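Local structure of leucine aminopeptidase 1 (Caenorhabditis elegans, 2HC9) at residues V120-V124 / F162-S167; A128-K133 / S167-E172; T173-D178 / R467-P473. The protein releases N-terminal amino acids, preferably leucine, from peptides as a two-zinc M17 aminopeptidase, and probably acts as a digestive enzyme. The protein carries 1 engineered substitution. All blocks are in the same frame, centred on the assembly; numbering follows the deposited sequence.

All three contacts lie along one helix, 157-178, which leads from the N-terminal domain into the catalytic domain. Interaction 1 is an apolar helix pair; interaction 2, centred about 10 Å from it, takes over at Ser-167 with salt bridges and a buried arginine. Interaction 3, about 7 Å from the centre of interaction 2, sets the last turns of the helix against a glycine-rich loop. Arg-129 NH2 lies 2.9 Å from Thr-469 O, a probable hydrogen bond joining the latter two. Interactions 1 and 2 lie away from the zinc and bicarbonate sites. In interaction 3 the Ile-177 side chain is about 9 Å from that of the zinc ligand Asp-275, near the metal site but not part of it.

Interaction 1 (V120-V124 / F162-S167); sequences VLSHV and FLTDLS
Leu-121 reaches across to helix 157-178, where its atoms meet three residues in turn. At its root, Leu-163 CD2 packs on Leu-121 CA at 3.8 Å and on CB at 4.2 Å. With CG anti to the backbone N (chi1 -174°), the torsion carries the outer atoms to Phe-162 and Leu-166. Leu-121 CG meets Leu-166 CD2 at 3.7 Å, and its CD2 branch touches that same methyl, the two leucines crossing at about a right angle. At the tip, Leu-121 CD1 comes to the edge of the Phe-162 ring, near its plane, 3.7 Å from CE2. A branched residue suits the place of Leu-163, whose second methyl, CD1, meets Val-120 CG1 at 3.6 Å.

One turn on, Val-124 CG1 lies 3.4 Å from Ser-167 OG. A serine is tolerated in this buried place because OG bonds back to Leu-163 O at 2.9 Å, which Ser-167 N reaches from the opposite face of the carbonyl plane.

The segment axes approach to 10.3 Å with a crossing angle of -37°. Strand 3-8 adjoins this helix pair through Val-6, which touches Val-124, Leu-163 and Ser-167, while helix 473-480 packs on Leu-121, Phe-162 and Leu-166.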
loop_
_atom_site.group_PDB
_atom_site.type_symbol
_atom_site.label_atom_id
_atom_site.label_comp_id
_atom_site.label_asym_id
_atom_site.label_seq_id
_atom_site.Cartn_x
_atom_site.Cartn_y
_atom_site.Cartn_z
ATOM N N VAL A 120 19.489 29.854 -32.425
ATOM C CA VAL A 120 20.006 28.801 -33.305
ATOM C C VAL A 120 20.468 27.564 -32.526
ATOM O O VAL A 120 20.100 26.438 -32.879
ATOM C CB VAL A 120 21.155 29.306 -34.206
ATOM C CG1 VAL A 120 21.812 28.110 -34.935
ATOM C CG2 VAL A 120 20.606 30.344 -35.208
ATOM N N LEU A 121 21.277 27.760 -31.483
ATOM C CA LEU A 121 21.876 26.609 -30.804
ATOM C C LEU A 121 20.806 25.682 -30.189
ATOM O O LEU A 121 20.844 24.469 -30.367
ATOM C CB LEU A 121 22.857 27.089 -29.728
ATOM C CG LEU A 121 23.683 26.012 -29.022
ATOM C CD1 LEU A 121 25.013 26.619 -28.610
ATOM C CD2 LEU A 121 22.945 25.411 -27.769
ATOM N N SER A 122 19.863 26.264 -29.446
ATOM C CA SER A 122 18.812 25.464 -28.797
ATOM C C SER A 122 17.923 24.783 -29.825
ATOM O O SER A 122 17.481 23.639 -29.617
ATOM C CB SER A 122 17.956 26.346 -27.877
ATOM O OG SER A 122 17.293 27.326 -28.648
ATOM N N HIS A 123 17.650 25.486 -30.938
ATOM C CA HIS A 123 16.774 24.935 -31.975
ATOM C C HIS A 123 17.442 23.769 -32.681
ATOM O O HIS A 123 16.817 22.723 -32.903
ATOM C CB HIS A 123 16.398 26.027 -32.987
ATOM C CG HIS A 123 15.384 27.001 -32.458
ATOM N ND1 HIS A 123 14.586 27.775 -33.279
ATOM C CD2 HIS A 123 15.001 27.285 -31.188
ATOM C CE1 HIS A 123 13.790 28.529 -32.536
ATOM N NE2 HIS A 123 14.019 28.251 -31.266
ATOM N N VAL A 124 18.711 23.945 -33.045
ATOM C CA VAL A 124 19.479 22.839 -33.637
ATOM C C VAL A 124 19.499 21.612 -32.688
ATOM O O VAL A 124 19.219 20.490 -33.111
ATOM C CB VAL A 124 20.904 23.288 -34.025
ATOM C CG1 VAL A 124 21.791 22.067 -34.379
ATOM C CG2 VAL A 124 20.829 24.269 -35.191
ATOM N N PHE A 162 30.678 23.605 -35.101
ATOM C CA PHE A 162 30.350 23.398 -33.688
ATOM C C PHE A 162 28.941 22.796 -33.525
ATOM O O PHE A 162 28.751 21.894 -32.723
ATOM C CB PHE A 162 30.475 24.690 -32.850
ATOM C CG PHE A 162 29.792 24.556 -31.520
ATOM C CD1 PHE A 162 30.367 23.765 -30.514
ATOM C CD2 PHE A 162 28.519 25.076 -31.329
ATOM C CE1 PHE A 162 29.686 23.571 -29.293
ATOM C CE2 PHE A 162 27.841 24.874 -30.131
ATOM C CZ PHE A 162 28.414 24.116 -29.136
ATOM N N LEU A 163 27.958 23.314 -34.260
ATOM C CA LEU A 163 26.574 22.838 -34.131
ATOM C C LEU A 163 26.436 21.380 -34.590
ATOM O O LEU A 163 25.653 20.618 -34.041
ATOM C CB LEU A 163 25.628 23.755 -34.924
ATOM C CG LEU A 163 25.473 25.170 -34.330
ATOM C CD1 LEU A 163 24.798 26.110 -35.364
ATOM C CD2 LEU A 163 24.652 25.151 -33.027
ATOM N N THR A 164 27.208 20.989 -35.604
ATOM C CA THR A 164 27.257 19.584 -35.999
ATOM C C THR A 164 27.842 18.715 -34.875
ATOM O O THR A 164 27.341 17.620 -34.596
ATOM C CB THR A 164 28.099 19.445 -37.297
ATOM O OG1 THR A 164 27.485 20.247 -38.315
ATOM C CG2 THR A 164 28.182 17.999 -37.768
ATOM N N ASP A 165 28.920 19.200 -34.252
ATOM C CA ASP A 165 29.534 18.501 -33.123
ATOM C C ASP A 165 28.595 18.470 -31.921
ATOM O O ASP A 165 28.535 17.465 -31.198
ATOM C CB ASP A 165 30.826 19.190 -32.724
ATOM C CG ASP A 165 31.977 18.889 -33.685
ATOM O OD1 ASP A 165 31.935 17.854 -34.377
ATOM O OD2 ASP A 165 32.924 19.688 -33.722
ATOM N N LEU A 166 27.881 19.566 -31.696
ATOM C CA LEU A 166 26.913 19.586 -30.599
ATOM C C LEU A 166 25.776 18.592 -30.860
ATOM O O LEU A 166 25.384 17.836 -29.960
ATOM C CB LEU A 166 26.336 20.992 -30.411
ATOM C CG LEU A 166 25.235 21.078 -29.335
ATOM C CD1 LEU A 166 25.816 20.727 -27.952
ATOM C CD2 LEU A 166 24.614 22.477 -29.355
ATOM N N SER A 167 25.262 18.580 -32.089
ATOM C CA SER A 167 24.262 17.586 -32.475
ATOM C C SER A 167 24.740 16.171 -32.187
ATOM O O SER A 167 23.978 15.347 -31.687
ATOM C CB SER A 167 23.894 17.712 -33.959
ATOM O OG SER A 167 23.271 18.958 -34.227
#

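Interaction 2 (A128-K133 / S167-E172); sequences ARTFCK and SESVRE
Lys-133 and the carboxylates of Glu-168 and Glu-172 form a salt-bridge network. The extended lysine crosses Arg-171 at about a right angle and brings NZ to Glu-172 OE2 at 2.8 Å, from above that carboxylate plane, and to Glu-168 OE1 at 2.9 Å. Glutamates one helical turn apart let one long cation serve both. Lys-133 NZ lies 4.5 Å from Arg-171 NH1, like charges that the glutamates probably offset.

Hydrogen bonding centres on Arg-171. Its NE gives Phe-131 O a nearly straight bond (2.7 Å, 173°) on a lone pair in the carbonyl plane; a bend at chi3 (71°) turns the guanidinium there, and NH1 goes to Thr-2 O. Water 1 links NH2 to Cys-132 O, the latter weakly, and water 2 joins Lys-133 N to Arg-171 O.

In van der Waals packing, Lys-133 CE lies over one guanidinium face of Arg-171, offset toward the rim. The small Ala-128 sets CB 3.6 Å from Ser-167 OG, and Arg-129 CG meets Val-170 CG1 at 3.6 Å before its guanidinium goes on to Asp-398.

The contact fastens the loop after helix 120-128 to helix 157-178. Strand 3-8 touches Ser-167 and Arg-171 through Val-4, and Tyr-94 of helix 90-97 packs on Arg-129.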
loop_
_atom_site.group_PDB
_atom_site.type_symbol
_atom_site.label_atom_id
_atom_site.label_comp_id
_atom_site.label_asym_id
_atom_site.label_seq_id
_atom_site.Cartn_x
_atom_site.Cartn_y
_atom_site.Cartn_z
ATOM N N ALA A 128 18.196 17.769 -33.344
ATOM C CA ALA A 128 19.133 16.660 -33.195
ATOM C C ALA A 128 18.603 15.577 -32.254
ATOM O O ALA A 128 18.749 14.389 -32.537
ATOM C CB ALA A 128 20.494 17.183 -32.696
ATOM N N ARG A 129 17.961 15.986 -31.154
ATOM C CA ARG A 129 17.479 15.029 -30.117
ATOM C C ARG A 129 16.464 14.038 -30.694
ATOM O O ARG A 129 16.248 12.969 -30.110
ATOM C CB ARG A 129 16.770 15.734 -28.920
ATOM C CG ARG A 129 17.509 16.885 -28.233
ATOM C CD ARG A 129 16.650 17.601 -27.139
ATOM N NE ARG A 129 17.165 18.944 -26.775
ATOM C CZ ARG A 129 18.294 19.140 -26.082
ATOM N NH1 ARG A 129 18.713 20.380 -25.795
ATOM N NH2 ARG A 129 19.023 18.097 -25.679
ATOM N N THR A 130 15.789 14.404 -31.789
ATOM C CA THR A 130 14.717 13.556 -32.320
ATOM C C THR A 130 15.262 12.460 -33.237
ATOM O O THR A 130 14.500 11.627 -33.707
ATOM C CB THR A 130 13.664 14.362 -33.125
ATOM O OG1 THR A 130 14.265 14.858 -34.338
ATOM C CG2 THR A 130 13.050 15.515 -32.259
ATOM N N PHE A 131 16.570 12.491 -33.521
ATOM C CA PHE A 131 17.202 11.439 -34.326
ATOM C C PHE A 131 17.853 10.401 -33.429
ATOM O O PHE A 131 19.056 10.471 -33.132
ATOM C CB PHE A 131 18.135 12.030 -35.402
ATOM C CG PHE A 131 17.351 12.701 -36.510
ATOM C CD1 PHE A 131 16.750 11.937 -37.499
ATOM C CD2 PHE A 131 17.100 14.052 -36.463
ATOM C CE1 PHE A 131 15.959 12.531 -38.480
ATOM C CE2 PHE A 131 16.311 14.669 -37.442
ATOM C CZ PHE A 131 15.744 13.910 -38.446
ATOM N N CYS A 132 17.019 9.492 -32.920
ATOM C CA CYS A 132 17.479 8.569 -31.868
ATOM C C CYS A 132 18.375 7.513 -32.508
ATOM O O CYS A 132 17.939 6.774 -33.393
ATOM C CB CYS A 132 16.268 7.900 -31.186
ATOM S SG CYS A 132 15.069 9.100 -30.571
ATOM N N LYS A 133 19.621 7.437 -32.063
ATOM C CA LYS A 133 20.570 6.469 -32.627
ATOM C C LYS A 133 20.166 5.045 -32.293
ATOM O O LYS A 133 20.306 4.145 -33.122
ATOM C CB LYS A 133 21.993 6.737 -32.111
ATOM C CG LYS A 133 22.605 8.002 -32.681
ATOM C CD LYS A 133 24.091 8.076 -32.370
ATOM C CE LYS A 133 24.728 9.283 -33.087
ATOM N NZ LYS A 133 26.221 9.089 -33.086
ATOM N N SER A 167 25.262 18.580 -32.089
ATOM C CA SER A 167 24.262 17.586 -32.475
ATOM C C SER A 167 24.740 16.171 -32.187
ATOM O O SER A 167 23.978 15.347 -31.687
ATOM C CB SER A 167 23.894 17.712 -33.959
ATOM O OG SER A 167 23.271 18.958 -34.227
ATOM N N GLU A 168 25.992 15.883 -32.525
ATOM C CA GLU A 168 26.562 14.562 -32.247
ATOM C C GLU A 168 26.645 14.316 -30.746
ATOM O O GLU A 168 26.313 13.235 -30.276
ATOM C CB GLU A 168 27.941 14.414 -32.917
ATOM C CG GLU A 168 28.719 13.136 -32.518
ATOM C CD GLU A 168 28.136 11.824 -33.085
ATOM O OE1 GLU A 168 27.039 11.797 -33.671
ATOM O OE2 GLU A 168 28.792 10.777 -32.921
ATOM N N SER A 169 27.069 15.321 -29.984
ATOM C CA SER A 169 27.232 15.123 -28.532
ATOM C C SER A 169 25.861 14.848 -27.896
ATOM O O SER A 169 25.738 13.977 -27.020
ATOM C CB SER A 169 27.883 16.353 -27.903
ATOM O OG SER A 169 29.298 16.297 -28.030
ATOM N N VAL A 170 24.845 15.577 -28.357
ATOM C CA VAL A 170 23.452 15.389 -27.916
ATOM C C VAL A 170 22.986 13.969 -28.232
ATOM O O VAL A 170 22.515 13.231 -27.337
ATOM C CB VAL A 170 22.491 16.467 -28.533
ATOM C CG1 VAL A 170 21.012 16.094 -28.294
ATOM C CG2 VAL A 170 22.814 17.870 -27.916
ATOM N N ARG A 171 23.153 13.555 -29.493
ATOM C CA ARG A 171 22.705 12.201 -29.892
ATOM C C ARG A 171 23.498 11.076 -29.234
ATOM O O ARG A 171 22.942 10.015 -28.947
ATOM C CB ARG A 171 22.718 12.057 -31.414
ATOM C CG ARG A 171 21.710 12.984 -32.080
ATOM C CD ARG A 171 21.836 12.895 -33.614
ATOM N NE ARG A 171 21.335 11.625 -34.150
ATOM C CZ ARG A 171 21.940 10.901 -35.098
ATOM N NH1 ARG A 171 23.132 11.262 -35.615
ATOM N NH2 ARG A 171 21.358 9.788 -35.519
ATOM N N GLU A 172 24.788 11.303 -28.998
ATOM C CA GLU A 172 25.611 10.332 -28.266
ATOM C C GLU A 172 25.178 10.170 -26.805
ATOM O O GLU A 172 25.075 9.050 -26.299
ATOM C CB GLU A 172 27.099 10.740 -28.307
ATOM C CG GLU A 172 27.772 10.447 -29.692
ATOM C CD GLU A 172 27.911 8.957 -29.916
ATOM O OE1 GLU A 172 28.906 8.389 -29.412
ATOM O OE2 GLU A 172 26.986 8.344 -30.506
HETATM O O HOH W 1 18.722 8.281 -35.739
HETATM O O HOH W 2 20.379 9.316 -29.957
#

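Interaction 3 (T173-D178 / R467-P473); sequences TARLID and RGTGYGP. With SO4 (sulfate ion), chain E.
Thr-173 lays its methyl CG2 against the backbone of Gly-470, 3.7 Å from CA, while its hydroxyl OG1 sits 3.4 Å from Pro-473 CG. OG1, at chi1 -60°, lies beside the backbone N, which leaves CG2 anti to it; the hydroxyl so placed bonds to Ser-169 O, and a threonine can therefore be buried here with its polar atom satisfied. One residue on, Ala-174 CB rests 3.6 Å from Gly-468 O. The small methyl lets the chains come close, and the CA atoms of Ala-174 and Gly-470 are only 4.4 Å apart.

Glycine suits the loop side as well. Gly-468 packs its CA directly on Ile-177 CG2 at 3.9 Å, the positive phi of Gly-470 favours glycine, and the backbone angles of Gly-472 (phi 129°) call for it more clearly still.

Asp-178 closes the helix end with both oxygens at work. OD1 takes a nearly straight bond from Gly-468 N (2.8 Å, 176°) on its syn lone pair. OD2 receives Arg-467 NH1 at 3.0 Å in a salt bridge; this nitrogen stands above the carboxylate plane, yet OD2 lies close to the guanidinium plane. Water 3 donates to Asp-178 OD2 and to Gly-468 O. Arginine suits its place by having several N-H groups: NE and NH2 hold a sulfate, probably from the crystallisation liquor, and NH1 also reaches Phe-134 O. Lys-98 NZ also hydrogen-bonds the sulfate.

The contact joins the C-terminal turns of helix 157-178 to the loop running from strand 467-468 to the N-cap, Gly-472, of helix 473-480. Helix 277-290 packs on Thr-173 and Pro-473, and Ile-418 of the second subunit packs on Arg-467.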
loop_
_atom_site.group_PDB
_atom_site.type_symbol
_atom_site.label_atom_id
_atom_site.label_comp_id
_atom_site.label_asym_id
_atom_site.label_seq_id
_atom_site.Cartn_x
_atom_site.Cartn_y
_atom_site.Cartn_z
ATOM N N THR A 173 24.941 11.291 -26.132
ATOM C CA THR A 173 24.430 11.248 -24.745
ATOM C C THR A 173 23.154 10.401 -24.705
ATOM O O THR A 173 23.024 9.499 -23.875
ATOM C CB THR A 173 24.077 12.683 -24.246
ATOM O OG1 THR A 173 25.247 13.499 -24.286
ATOM C CG2 THR A 173 23.583 12.645 -22.790
ATOM N N ALA A 174 22.206 10.711 -25.597
ATOM C CA ALA A 174 20.939 9.976 -25.664
ATOM C C ALA A 174 21.129 8.491 -26.010
ATOM O O ALA A 174 20.465 7.630 -25.428
ATOM C CB ALA A 174 19.990 10.641 -26.667
ATOM N N ARG A 175 22.023 8.190 -26.955
ATOM C CA ARG A 175 22.317 6.786 -27.291
ATOM C C ARG A 175 22.793 5.991 -26.071
ATOM O O ARG A 175 22.344 4.843 -25.828
ATOM C CB ARG A 175 23.404 6.712 -28.393
ATOM C CG ARG A 175 23.870 5.257 -28.679
ATOM C CD ARG A 175 24.971 5.198 -29.749
ATOM N NE ARG A 175 26.226 5.838 -29.346
ATOM C CZ ARG A 175 27.144 5.304 -28.523
ATOM N NH1 ARG A 175 26.973 4.106 -27.965
ATOM N NH2 ARG A 175 28.254 5.969 -28.265
ATOM N N LEU A 176 23.726 6.585 -25.321
ATOM C CA LEU A 176 24.282 5.934 -24.137
ATOM C C LEU A 176 23.148 5.683 -23.130
ATOM O O LEU A 176 23.053 4.616 -22.547
ATOM C CB LEU A 176 25.407 6.798 -23.515
ATOM C CG LEU A 176 26.670 6.927 -24.420
ATOM C CD1 LEU A 176 27.617 7.983 -23.804
ATOM C CD2 LEU A 176 27.378 5.579 -24.512
ATOM N N ILE A 177 22.284 6.677 -22.955
ATOM C CA ILE A 177 21.144 6.559 -22.040
ATOM C C ILE A 177 20.163 5.478 -22.486
ATOM O O ILE A 177 19.703 4.689 -21.650
ATOM C CB ILE A 177 20.443 7.929 -21.876
ATOM C CG1 ILE A 177 21.356 8.843 -21.028
ATOM C CG2 ILE A 177 18.997 7.789 -21.257
ATOM C CD1 ILE A 177 20.930 10.324 -21.073
ATOM N N ASP A 178 19.852 5.422 -23.788
ATOM C CA ASP A 178 18.794 4.502 -24.288
ATOM C C ASP A 178 19.249 3.044 -24.321
ATOM O O ASP A 178 18.417 2.152 -24.366
ATOM C CB ASP A 178 18.380 4.871 -25.721
ATOM C CG ASP A 178 17.678 6.221 -25.815
ATOM O OD1 ASP A 178 17.203 6.731 -24.775
ATOM O OD2 ASP A 178 17.581 6.753 -26.946
ATOM N N ARG A 467 12.664 7.936 -24.239
ATOM C CA ARG A 467 13.911 8.341 -24.858
ATOM C C ARG A 467 14.698 9.349 -24.027
ATOM O O ARG A 467 14.127 10.283 -23.483
ATOM C CB ARG A 467 13.623 8.925 -26.253
ATOM C CG ARG A 467 13.159 7.845 -27.253
ATOM C CD ARG A 467 14.293 6.867 -27.596
ATOM N NE ARG A 467 13.988 6.055 -28.789
ATOM C CZ ARG A 467 14.855 5.232 -29.378
ATOM N NH1 ARG A 467 16.097 5.114 -28.905
ATOM N NH2 ARG A 467 14.497 4.561 -30.479
ATOM N N GLY A 468 16.016 9.158 -23.966
ATOM C CA GLY A 468 16.911 10.190 -23.463
ATOM C C GLY A 468 16.801 11.460 -24.295
ATOM O O GLY A 468 16.634 11.406 -25.529
ATOM N N THR A 469 16.888 12.604 -23.622
ATOM C CA THR A 469 16.883 13.893 -24.342
ATOM C C THR A 469 18.281 14.321 -24.784
ATOM O O THR A 469 18.430 15.244 -25.597
ATOM C CB THR A 469 16.316 15.012 -23.450
ATOM O OG1 THR A 469 17.020 15.003 -22.188
ATOM C CG2 THR A 469 14.803 14.807 -23.208
ATOM N N GLY A 470 19.322 13.715 -24.208
ATOM C CA GLY A 470 20.667 14.228 -24.448
ATOM C C GLY A 470 20.968 15.560 -23.765
ATOM O O GLY A 470 21.710 16.384 -24.291
ATOM N N TYR A 471 20.367 15.769 -22.590
ATOM C CA TYR A 471 20.614 16.959 -21.770
ATOM C C TYR A 471 22.066 17.021 -21.313
ATOM O O TYR A 471 22.654 16.000 -20.895
ATOM C CB TYR A 471 19.704 16.877 -20.540
ATOM C CG TYR A 471 19.684 18.104 -19.657
ATOM C CD1 TYR A 471 18.614 19.005 -19.712
ATOM C CD2 TYR A 471 20.711 18.332 -18.735
ATOM C CE1 TYR A 471 18.573 20.137 -18.859
ATOM C CE2 TYR A 471 20.697 19.436 -17.895
ATOM C CZ TYR A 471 19.640 20.324 -17.959
ATOM O OH TYR A 471 19.641 21.387 -17.090
ATOM N N GLY A 472 22.642 18.225 -21.363
ATOM C CA GLY A 472 23.952 18.447 -20.752
ATOM C C GLY A 472 24.943 19.110 -21.715
ATOM O O GLY A 472 25.463 20.162 -21.394
ATOM N N PRO A 473 25.217 18.490 -22.887
ATOM C CA PRO A 473 26.130 19.138 -23.857
ATOM C C PRO A 473 25.725 20.567 -24.266
ATOM O O PRO A 473 26.586 21.448 -24.337
ATOM C CB PRO A 473 26.104 18.192 -25.067
ATOM C CG PRO A 473 25.792 16.803 -24.432
ATOM C CD PRO A 473 24.821 17.122 -23.311
HETATM S S SO4 E . 11.385 6.460 -31.557
HETATM O O1 SO4 E . 11.584 7.549 -32.520
HETATM O O2 SO4 E . 12.276 5.341 -31.873
HETATM O O3 SO4 E . 11.647 6.991 -30.205
HETATM O O4 SO4 E . 10.020 5.935 -31.606
HETATM O O HOH W 3 16.979 9.398 -27.437
#